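Local coordinates for ThermoDBP-single stranded DNA binding protein (Thermoproteus tenax, PDB 3TEK) that binds single-stranded DNA as a non-canonical protein of novel structure, and apparently stands in for the canonical single-stranded DNA-binding protein in the Thermoproteales, at residues Y44-G48 / R49-F53; A59-G62 / S63-Q67; D71-N74 / I75-R78; K98-E102 / E103-R107. All coordinates share one frame; numbering follows the deposited sequence.

Interaction 1: residues Y44-G48 / R49-F53; sequences YGPGG and RPEFF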
# COMPACT_ATOMS: atom_id res chain seq x y z
N TYR A 44 6.88 -15.90 -0.23
CA TYR A 44 5.91 -16.82 -0.85
C TYR A 44 5.07 -16.16 -1.96
O TYR A 44 4.30 -16.84 -2.64
CB TYR A 44 4.97 -17.43 0.20
CG TYR A 44 5.65 -18.38 1.17
CD1 TYR A 44 5.92 -19.70 0.81
CD2 TYR A 44 6.00 -17.97 2.46
CE1 TYR A 44 6.53 -20.58 1.70
CE2 TYR A 44 6.62 -18.84 3.36
CZ TYR A 44 6.88 -20.14 2.97
OH TYR A 44 7.48 -21.01 3.85
N GLY A 45 5.21 -14.85 -2.13
CA GLY A 45 4.50 -14.14 -3.18
C GLY A 45 5.18 -14.37 -4.52
O GLY A 45 6.25 -14.97 -4.57
N PRO A 46 4.56 -13.90 -5.63
CA PRO A 46 5.12 -13.99 -6.98
C PRO A 46 6.65 -13.82 -7.04
O PRO A 46 7.19 -12.86 -6.48
CB PRO A 46 4.41 -12.86 -7.72
CG PRO A 46 3.09 -12.70 -7.02
CD PRO A 46 3.20 -13.33 -5.65
N GLY A 47 7.31 -14.74 -7.72
CA GLY A 47 8.75 -14.90 -7.60
C GLY A 47 9.02 -15.52 -6.25
O GLY A 47 8.26 -16.38 -5.79
N GLY A 48 10.11 -15.11 -5.61
CA GLY A 48 10.34 -15.42 -4.20
C GLY A 48 10.23 -14.14 -3.41
O GLY A 48 10.98 -13.91 -2.46
N ARG A 49 9.28 -13.29 -3.80
CA ARG A 49 9.28 -11.88 -3.41
C ARG A 49 8.04 -11.45 -2.62
O ARG A 49 6.98 -12.07 -2.74
CB ARG A 49 9.39 -11.01 -4.67
CG ARG A 49 10.48 -11.44 -5.64
CD ARG A 49 10.76 -10.37 -6.70
NE ARG A 49 10.83 -9.02 -6.13
CZ ARG A 49 11.86 -8.55 -5.42
NH1 ARG A 49 12.93 -9.29 -5.18
NH2 ARG A 49 11.80 -7.31 -4.94
N PRO A 50 8.18 -10.40 -1.79
CA PRO A 50 7.02 -9.74 -1.24
C PRO A 50 6.12 -9.19 -2.35
O PRO A 50 6.59 -8.48 -3.24
CB PRO A 50 7.61 -8.59 -0.42
CG PRO A 50 8.91 -9.08 0.00
CD PRO A 50 9.42 -9.90 -1.15
N GLU A 51 4.85 -9.55 -2.29
CA GLU A 51 3.87 -9.08 -3.27
C GLU A 51 3.61 -7.59 -3.06
O GLU A 51 3.18 -6.89 -3.97
CB GLU A 51 2.57 -9.86 -3.14
CG GLU A 51 1.78 -9.97 -4.43
CD GLU A 51 0.58 -10.90 -4.30
OE1 GLU A 51 -0.30 -10.85 -5.19
OE2 GLU A 51 0.52 -11.68 -3.32
N PHE A 52 3.90 -7.12 -1.84
CA PHE A 52 3.64 -5.75 -1.42
C PHE A 52 3.94 -4.72 -2.50
O PHE A 52 3.11 -3.87 -2.80
CB PHE A 52 4.45 -5.41 -0.20
CG PHE A 52 4.24 -4.01 0.28
CD1 PHE A 52 3.23 -3.71 1.18
CD2 PHE A 52 5.03 -2.98 -0.19
CE1 PHE A 52 3.04 -2.41 1.63
CE2 PHE A 52 4.83 -1.68 0.25
CZ PHE A 52 3.83 -1.40 1.15
N PHE A 53 5.14 -4.81 -3.05
CA PHE A 53 5.67 -3.78 -3.95
C PHE A 53 4.96 -3.73 -5.30
O PHE A 53 4.68 -2.66 -5.84
CB PHE A 53 7.18 -3.96 -4.09
CG PHE A 53 7.92 -3.60 -2.83
CD1 PHE A 53 8.01 -2.27 -2.44
CD2 PHE A 53 8.44 -4.57 -2.00
CE1 PHE A 53 8.67 -1.92 -1.26
CE2 PHE A 53 9.09 -4.22 -0.81
CZ PHE A 53 9.19 -2.91 -0.44

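Interaction 2: residues A59-G62 / S63-Q67; sequences AVAG and SLREQ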
# COMPACT_ATOMS: atom_id res chain seq x y z
N ALA A 59 -1.15 0.10 -7.61
CA ALA A 59 -2.04 1.07 -6.97
C ALA A 59 -1.65 2.51 -7.33
O ALA A 59 -2.52 3.33 -7.64
CB ALA A 59 -2.06 0.87 -5.43
N VAL A 60 -0.36 2.82 -7.33
CA VAL A 60 0.10 4.18 -7.65
C VAL A 60 -0.12 4.50 -9.12
O VAL A 60 -0.65 5.56 -9.45
CB VAL A 60 1.55 4.36 -7.22
CG1 VAL A 60 2.12 5.65 -7.72
CG2 VAL A 60 1.61 4.22 -5.66
N ALA A 61 0.29 3.60 -10.00
CA ALA A 61 0.23 3.84 -11.45
C ALA A 61 -1.22 3.99 -11.85
O ALA A 61 -1.56 4.90 -12.59
CB ALA A 61 0.87 2.69 -12.22
N GLY A 62 -2.06 3.08 -11.34
CA GLY A 62 -3.50 3.11 -11.58
C GLY A 62 -4.14 4.41 -11.12
O GLY A 62 -4.92 5.00 -11.85
N SER A 63 -3.80 4.87 -9.91
CA SER A 63 -4.34 6.14 -9.42
C SER A 63 -3.86 7.34 -10.28
O SER A 63 -4.61 8.26 -10.51
CB SER A 63 -3.99 6.36 -7.95
OG SER A 63 -4.47 5.29 -7.14
N LEU A 64 -2.61 7.31 -10.73
CA LEU A 64 -2.13 8.40 -11.55
C LEU A 64 -2.87 8.50 -12.89
O LEU A 64 -3.21 9.59 -13.33
CB LEU A 64 -0.61 8.29 -11.76
CG LEU A 64 0.24 8.70 -10.54
CD1 LEU A 64 1.63 8.20 -10.69
CD2 LEU A 64 0.24 10.22 -10.27
N ARG A 65 -3.11 7.36 -13.51
CA ARG A 65 -3.93 7.28 -14.71
C ARG A 65 -5.35 7.78 -14.48
O ARG A 65 -5.87 8.53 -15.30
CB ARG A 65 -4.00 5.84 -15.22
CG ARG A 65 -2.71 5.35 -15.79
CD ARG A 65 -2.88 4.00 -16.53
NE ARG A 65 -1.68 3.17 -16.32
CZ ARG A 65 -1.59 2.15 -15.46
NH1 ARG A 65 -2.64 1.76 -14.74
NH2 ARG A 65 -0.43 1.50 -15.36
N GLU A 66 -5.96 7.34 -13.37
CA GLU A 66 -7.32 7.78 -12.99
C GLU A 66 -7.40 9.29 -12.91
O GLU A 66 -8.24 9.93 -13.57
CB GLU A 66 -7.69 7.23 -11.61
CG GLU A 66 -8.35 5.89 -11.62
CD GLU A 66 -9.85 6.00 -11.89
OE1 GLU A 66 -10.53 6.80 -11.19
OE2 GLU A 66 -10.34 5.27 -12.78
N GLN A 67 -6.51 9.86 -12.12
CA GLN A 67 -6.58 11.29 -11.84
C GLN A 67 -6.06 12.23 -12.94
O GLN A 67 -6.62 13.30 -13.12
CB GLN A 67 -5.89 11.60 -10.50
CG GLN A 67 -6.57 10.88 -9.33
CD GLN A 67 -8.09 11.04 -9.33
OE1 GLN A 67 -8.62 12.10 -9.68
NE2 GLN A 67 -8.79 9.98 -8.94

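Interaction 3: residues D71-N74 / I75-R78; sequences DGEN and IFNR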
# COMPACT_ATOMS: atom_id res chain seq x y z
N ASP A 71 -1.28 10.90 -19.50
CA ASP A 71 -0.02 11.49 -18.99
C ASP A 71 0.30 11.00 -17.56
O ASP A 71 1.41 11.13 -17.10
CB ASP A 71 -0.01 13.04 -19.03
CG ASP A 71 1.44 13.63 -19.00
OD1 ASP A 71 1.79 14.38 -18.06
OD2 ASP A 71 2.25 13.31 -19.90
N GLY A 72 -0.69 10.45 -16.87
CA GLY A 72 -0.47 9.75 -15.62
C GLY A 72 0.61 8.70 -15.73
O GLY A 72 1.43 8.56 -14.83
N GLU A 73 0.65 7.99 -16.86
CA GLU A 73 1.71 7.01 -17.09
C GLU A 73 3.12 7.66 -17.21
O GLU A 73 4.10 7.08 -16.76
CB GLU A 73 1.38 6.13 -18.31
CG GLU A 73 2.23 4.84 -18.42
CD GLU A 73 2.08 3.87 -17.21
OE1 GLU A 73 1.10 3.97 -16.44
OE2 GLU A 73 2.96 2.99 -17.05
N ASN A 74 3.21 8.85 -17.78
CA ASN A 74 4.49 9.59 -17.82
C ASN A 74 4.96 10.00 -16.43
O ASN A 74 6.14 9.97 -16.14
CB ASN A 74 4.36 10.83 -18.71
CG ASN A 74 4.18 10.46 -20.16
OD1 ASN A 74 4.86 9.59 -20.66
ND2 ASN A 74 3.27 11.12 -20.82
N ILE A 75 4.01 10.41 -15.59
CA ILE A 75 4.31 10.83 -14.23
C ILE A 75 4.86 9.61 -13.54
O ILE A 75 5.92 9.66 -12.93
CB ILE A 75 3.07 11.34 -13.46
CG1 ILE A 75 2.39 12.52 -14.20
CG2 ILE A 75 3.46 11.79 -12.06
CD1 ILE A 75 1.09 13.05 -13.53
N PHE A 76 4.15 8.50 -13.66
CA PHE A 76 4.56 7.26 -13.01
C PHE A 76 5.96 6.79 -13.43
O PHE A 76 6.78 6.41 -12.58
CB PHE A 76 3.57 6.14 -13.25
CG PHE A 76 3.94 4.87 -12.53
CD1 PHE A 76 3.93 4.82 -11.14
CD2 PHE A 76 4.30 3.74 -13.24
CE1 PHE A 76 4.30 3.68 -10.47
CE2 PHE A 76 4.65 2.58 -12.59
CZ PHE A 76 4.65 2.54 -11.20
N ASN A 77 6.20 6.81 -14.74
CA ASN A 77 7.50 6.40 -15.28
C ASN A 77 8.65 7.25 -14.77
O ASN A 77 9.72 6.74 -14.49
CB ASN A 77 7.47 6.36 -16.81
CG ASN A 77 6.77 5.12 -17.34
OD1 ASN A 77 6.69 4.12 -16.64
ND2 ASN A 77 6.26 5.20 -18.57
N ARG A 78 8.41 8.55 -14.60
CA ARG A 78 9.40 9.41 -13.98
C ARG A 78 9.65 9.05 -12.51
O ARG A 78 10.79 8.86 -12.11
CB ARG A 78 8.98 10.86 -14.06
CG ARG A 78 9.93 11.78 -13.32
CD ARG A 78 9.64 13.20 -13.67
NE ARG A 78 8.28 13.57 -13.30
CZ ARG A 78 7.88 13.89 -12.07
NH1 ARG A 78 8.73 13.88 -11.03
NH2 ARG A 78 6.60 14.22 -11.86

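Interaction 4: residues K98-E102 / E103-R107; sequences KWFFE and EAVPR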
# COMPACT_ATOMS: atom_id res chain seq x y z
N LYS A 98 5.98 -3.62 10.35
CA LYS A 98 6.18 -3.44 11.79
C LYS A 98 4.84 -3.35 12.53
O LYS A 98 4.61 -3.99 13.56
CB LYS A 98 7.01 -2.18 12.05
CG LYS A 98 7.49 -2.06 13.51
CD LYS A 98 8.59 -0.99 13.69
CE LYS A 98 8.08 0.30 14.34
NZ LYS A 98 9.20 1.17 14.85
N TRP A 99 3.96 -2.51 12.02
CA TRP A 99 2.61 -2.44 12.55
C TRP A 99 1.94 -3.84 12.60
O TRP A 99 1.31 -4.17 13.60
CB TRP A 99 1.77 -1.47 11.73
CG TRP A 99 0.36 -1.53 12.10
CD1 TRP A 99 -0.21 -0.93 13.18
CD2 TRP A 99 -0.67 -2.26 11.44
NE1 TRP A 99 -1.55 -1.24 13.23
CE2 TRP A 99 -1.86 -2.06 12.17
CE3 TRP A 99 -0.71 -3.05 10.29
CZ2 TRP A 99 -3.10 -2.62 11.79
CZ3 TRP A 99 -1.92 -3.60 9.90
CH2 TRP A 99 -3.10 -3.40 10.65
N PHE A 100 2.08 -4.64 11.53
CA PHE A 100 1.40 -5.94 11.47
C PHE A 100 1.94 -6.90 12.50
O PHE A 100 1.19 -7.52 13.23
CB PHE A 100 1.55 -6.60 10.11
CG PHE A 100 0.89 -7.95 10.03
CD1 PHE A 100 -0.49 -8.05 9.88
CD2 PHE A 100 1.63 -9.10 10.16
CE1 PHE A 100 -1.12 -9.31 9.82
CE2 PHE A 100 1.03 -10.38 10.10
CZ PHE A 100 -0.35 -10.49 9.94
N PHE A 101 3.25 -7.02 12.57
CA PHE A 101 3.85 -7.99 13.45
C PHE A 101 3.87 -7.54 14.89
O PHE A 101 3.70 -8.36 15.77
CB PHE A 101 5.24 -8.37 12.98
CG PHE A 101 5.23 -9.27 11.80
CD1 PHE A 101 4.86 -10.60 11.95
CD2 PHE A 101 5.55 -8.78 10.53
CE1 PHE A 101 4.82 -11.44 10.86
CE2 PHE A 101 5.53 -9.63 9.44
CZ PHE A 101 5.15 -10.96 9.59
N GLU A 102 4.06 -6.25 15.13
CA GLU A 102 4.27 -5.77 16.49
C GLU A 102 3.01 -5.24 17.16
O GLU A 102 2.97 -5.14 18.39
CB GLU A 102 5.36 -4.72 16.53
CG GLU A 102 6.70 -5.25 16.06
CD GLU A 102 7.86 -4.29 16.28
OE1 GLU A 102 8.92 -4.51 15.64
OE2 GLU A 102 7.74 -3.33 17.07
N GLU A 103 1.99 -4.88 16.37
CA GLU A 103 0.74 -4.39 16.93
C GLU A 103 -0.45 -5.28 16.56
O GLU A 103 -1.15 -5.76 17.43
CB GLU A 103 0.49 -2.94 16.51
CG GLU A 103 1.45 -1.94 17.15
CD GLU A 103 1.31 -0.55 16.53
OE1 GLU A 103 2.25 -0.10 15.83
OE2 GLU A 103 0.26 0.08 16.73
N ALA A 104 -0.70 -5.48 15.27
CA ALA A 104 -1.88 -6.27 14.85
C ALA A 104 -1.87 -7.73 15.37
O ALA A 104 -2.87 -8.21 15.93
CB ALA A 104 -2.03 -6.27 13.34
N VAL A 105 -0.76 -8.42 15.15
CA VAL A 105 -0.59 -9.81 15.56
C VAL A 105 -0.88 -10.05 17.06
O VAL A 105 -1.78 -10.83 17.38
CB VAL A 105 0.79 -10.36 15.13
CG1 VAL A 105 1.11 -11.64 15.91
CG2 VAL A 105 0.81 -10.62 13.60
N PRO A 106 -0.18 -9.35 17.97
CA PRO A 106 -0.53 -9.57 19.38
C PRO A 106 -1.94 -9.07 19.70
O PRO A 106 -2.61 -9.67 20.52
CB PRO A 106 0.53 -8.74 20.14
CG PRO A 106 1.65 -8.58 19.20
CD PRO A 106 1.01 -8.50 17.84
N ARG A 107 -2.38 -7.97 19.07
CA ARG A 107 -3.71 -7.45 19.33
C ARG A 107 -4.80 -8.45 19.04
O ARG A 107 -5.76 -8.58 19.79
CB ARG A 107 -3.98 -6.18 18.51
CG ARG A 107 -5.42 -5.67 18.52
CD ARG A 107 -5.89 -5.27 19.91
NE ARG A 107 -7.27 -4.76 19.92
CZ ARG A 107 -8.38 -5.51 20.04
NH1 ARG A 107 -8.32 -6.84 20.15
NH2 ARG A 107 -9.57 -4.92 20.05

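Interaction 1: residues Y44-G48 / R49-F53
Pro46 and Glu51 make the side-chain part of this local contact, in the loop that leads into helix 52-68. The proline CD meets both the aliphatic CG and the carboxylate carbon CD of Glu51, each at 3.8 Å, and Glu51 CG stands 4.0 Å from Pro46 CG. The two side chains cross obliquely. Glu51 has its CG roughly opposite the backbone N (chi1 -152°), and the chain then runs out straight, past the proline. The carboxylate thus lies beside a ring that offers it only CH groups, and its charge is met by Arg39, which forms a salt bridge to OE2.

Backbone contacts do the rest. Pro46 to Arg49 forms a distorted turn resembling type II', whose middle residues are two glycines; Gly47 has a positive phi (73°). The closing bond, Arg49 N to Pro46 O, is weak, at 3.4 Å and 138°. The same carbonyl oxygen also touches Arg49 CB at 3.4 Å. At the base of the loop the CA of Gly45 comes within 3.3 Å of Arg49 O, an approach that depends on Gly45 having no CB.

Beyond the turn, in the opening of helix 52-68, the buried ring of Phe52 and the ring of Phe53 both meet Phe93 on helix 83-108, while Phe52 also meets Trp30. With one weak hydrogen bond and a few CH contacts across the turn, the loop's shape probably owes much to its glycines and prolines, and the firmer polar link, from Glu51 to Arg39, runs to the preceding helix.

Interaction 2: residues A59-G62 / S63-Q67
Ser63 doubles the hold on the carbonyl oxygen of Ala59 in the middle of helix 52-68. Its backbone N gives the usual helical bond at 3.0 Å, and its hydroxyl OG bonds to the same oxygen at 2.8 Å, the two donors arriving from opposite faces of the carbonyl plane. The torsion behind this is chi1 -57°, which sets OG beside the backbone N and opposite the carbonyl carbon, where it folds back along the helix. A buried hydroxyl is satisfied in this way inside its own helix.

The other tight side is apolar. Val60 and Leu64, one turn apart, lie side by side and point the same way, with Val60 CG1 3.9 Å from Leu64 CD1. Leu64 CG also rests 3.4 Å from Val60 O, close against the carbonyl that receives its own N-H.

Toward solvent the helix is more loosely dressed. Arg65 bends at chi3 and lays its guanidinium back over the preceding turn: NH2 is 3.6 Å from Ala61 CB, NH1 is 3.5 Å from Gly62 CA, and one face of the group looks down on Ala61 O. Its NE forms a salt bridge with Glu73, consistent with the bent chain, whereas the exposed carboxylate of Glu66 leads away from the turn.

The neighbours overlap: Ala59 and Ser63 press on strands 13-20 and 23-31 of the antiparallel sheet, Val60 and Leu64 on Leu124 of strand 116-124, and Val60, Ala61 and Leu64 all meet the ring of Phe76 on helix 71-79.

Interaction 3: residues D71-N74 / I75-R78
Ile75 lies against the opening of helix 71-79, its CG1 only 3.4 Å from the carbonyl oxygen of Asp71. That oxygen also accepts the Ile75 N-H at 3.1 Å, so one carbonyl meets both the backbone and the side chain of the isoleucine. CG1 is put there by chi1 -58°, which turns it beside the backbone N, and with chi2 extended CD1 runs back along the helix. The side chain packs on Leu64, nearest through CG2, and on Phe68 of helix 52-68.

Asn74 works on the exposed side. Its ND2 reaches back three residues to Asp71 OD2 in a short bond of 2.6 Å, almost straight at 160°. The acceptor lies close to the plane of the amide, but the amide nitrogen comes to the carboxylate from above its plane. At the backbone, Asn74 O takes the N-H of Arg78, whose guanidinium goes on to hydrogen-bond the carbonyls of Pro126 and Asp127 and so ties this short helix to the chain beyond strand 116-124. In the fold, helix 71-79 directly follows helix 52-68 and packs against it through Ile75 and Phe76.

Glu73 stands next to that interface. Bent at chi2 (60°), it runs side by side with Phe76 and brings OE2 to 4.1 Å from Phe76 CD2, a loose approach; OE1 carries the salt bridge to Arg65. Asn77 comes up nearby, leaning on the backbone rather than the carboxylate, with Asn77 CG 3.4 Å from Glu73 O, while its N-H bonds to the same oxygen at 2.9 Å.

Interaction 4: residues K98-E102 / E103-R107
Trp99 takes the methyl of Ala104 on one face of its indole: CB sits 4.1 Å from the centroid of the six-membered ring, close to its normal, a CH-pi contact. Phe100 receives Val105 in the same manner, CG2 lying 3.9 Å from the ring centroid and offset toward the rim. At the edge of Phe100, in its plane, is CD2 of Phe101, whose own ring carries Phe100 CD2 over the centre of one face. Glu103 crosses Trp99 at about a right angle, its CD 3.7 Å from Trp99 CD1.

These pairings depend on a pi-type turn in helix 83-108. Ala104 N bonds to Trp99 O, five residues back, at 2.9 Å and 167°, and Glu103 N shares that oxygen from above the carbonyl plane, less straight at 141°. Val105 N repeats the wider step to Phe100 O. The wider turn brings Ala104 and Val105 over rings five positions earlier.

Pro106, with no N-H to give, kinks the helix just after, and its CD rests 3.4 Å from Phe101 O. Inward, Phe100 meets Phe116 and Leu110, and Trp99 packs on Thr138 and Leu140 of strand 131-142.

Overall arrangement
Interactions 2 and 3 belong together: their centres are 9 Å apart, and a salt bridge and apolar packing between them join helix 52-68 to helix 71-79. Interaction 2 is the buried one, facing the sheet, while interaction 3 is half exposed and richer in polar side chains. Interaction 1 introduces the same helix 52-68 from a surface loop, relying on glycines, prolines and one weak bond. Interaction 4, about 35 Å from interaction 3 between centres and across the chain's centre, is partly buried and aromatic, with a pi-type turn where interactions 2 and 3 keep regular helical bonding.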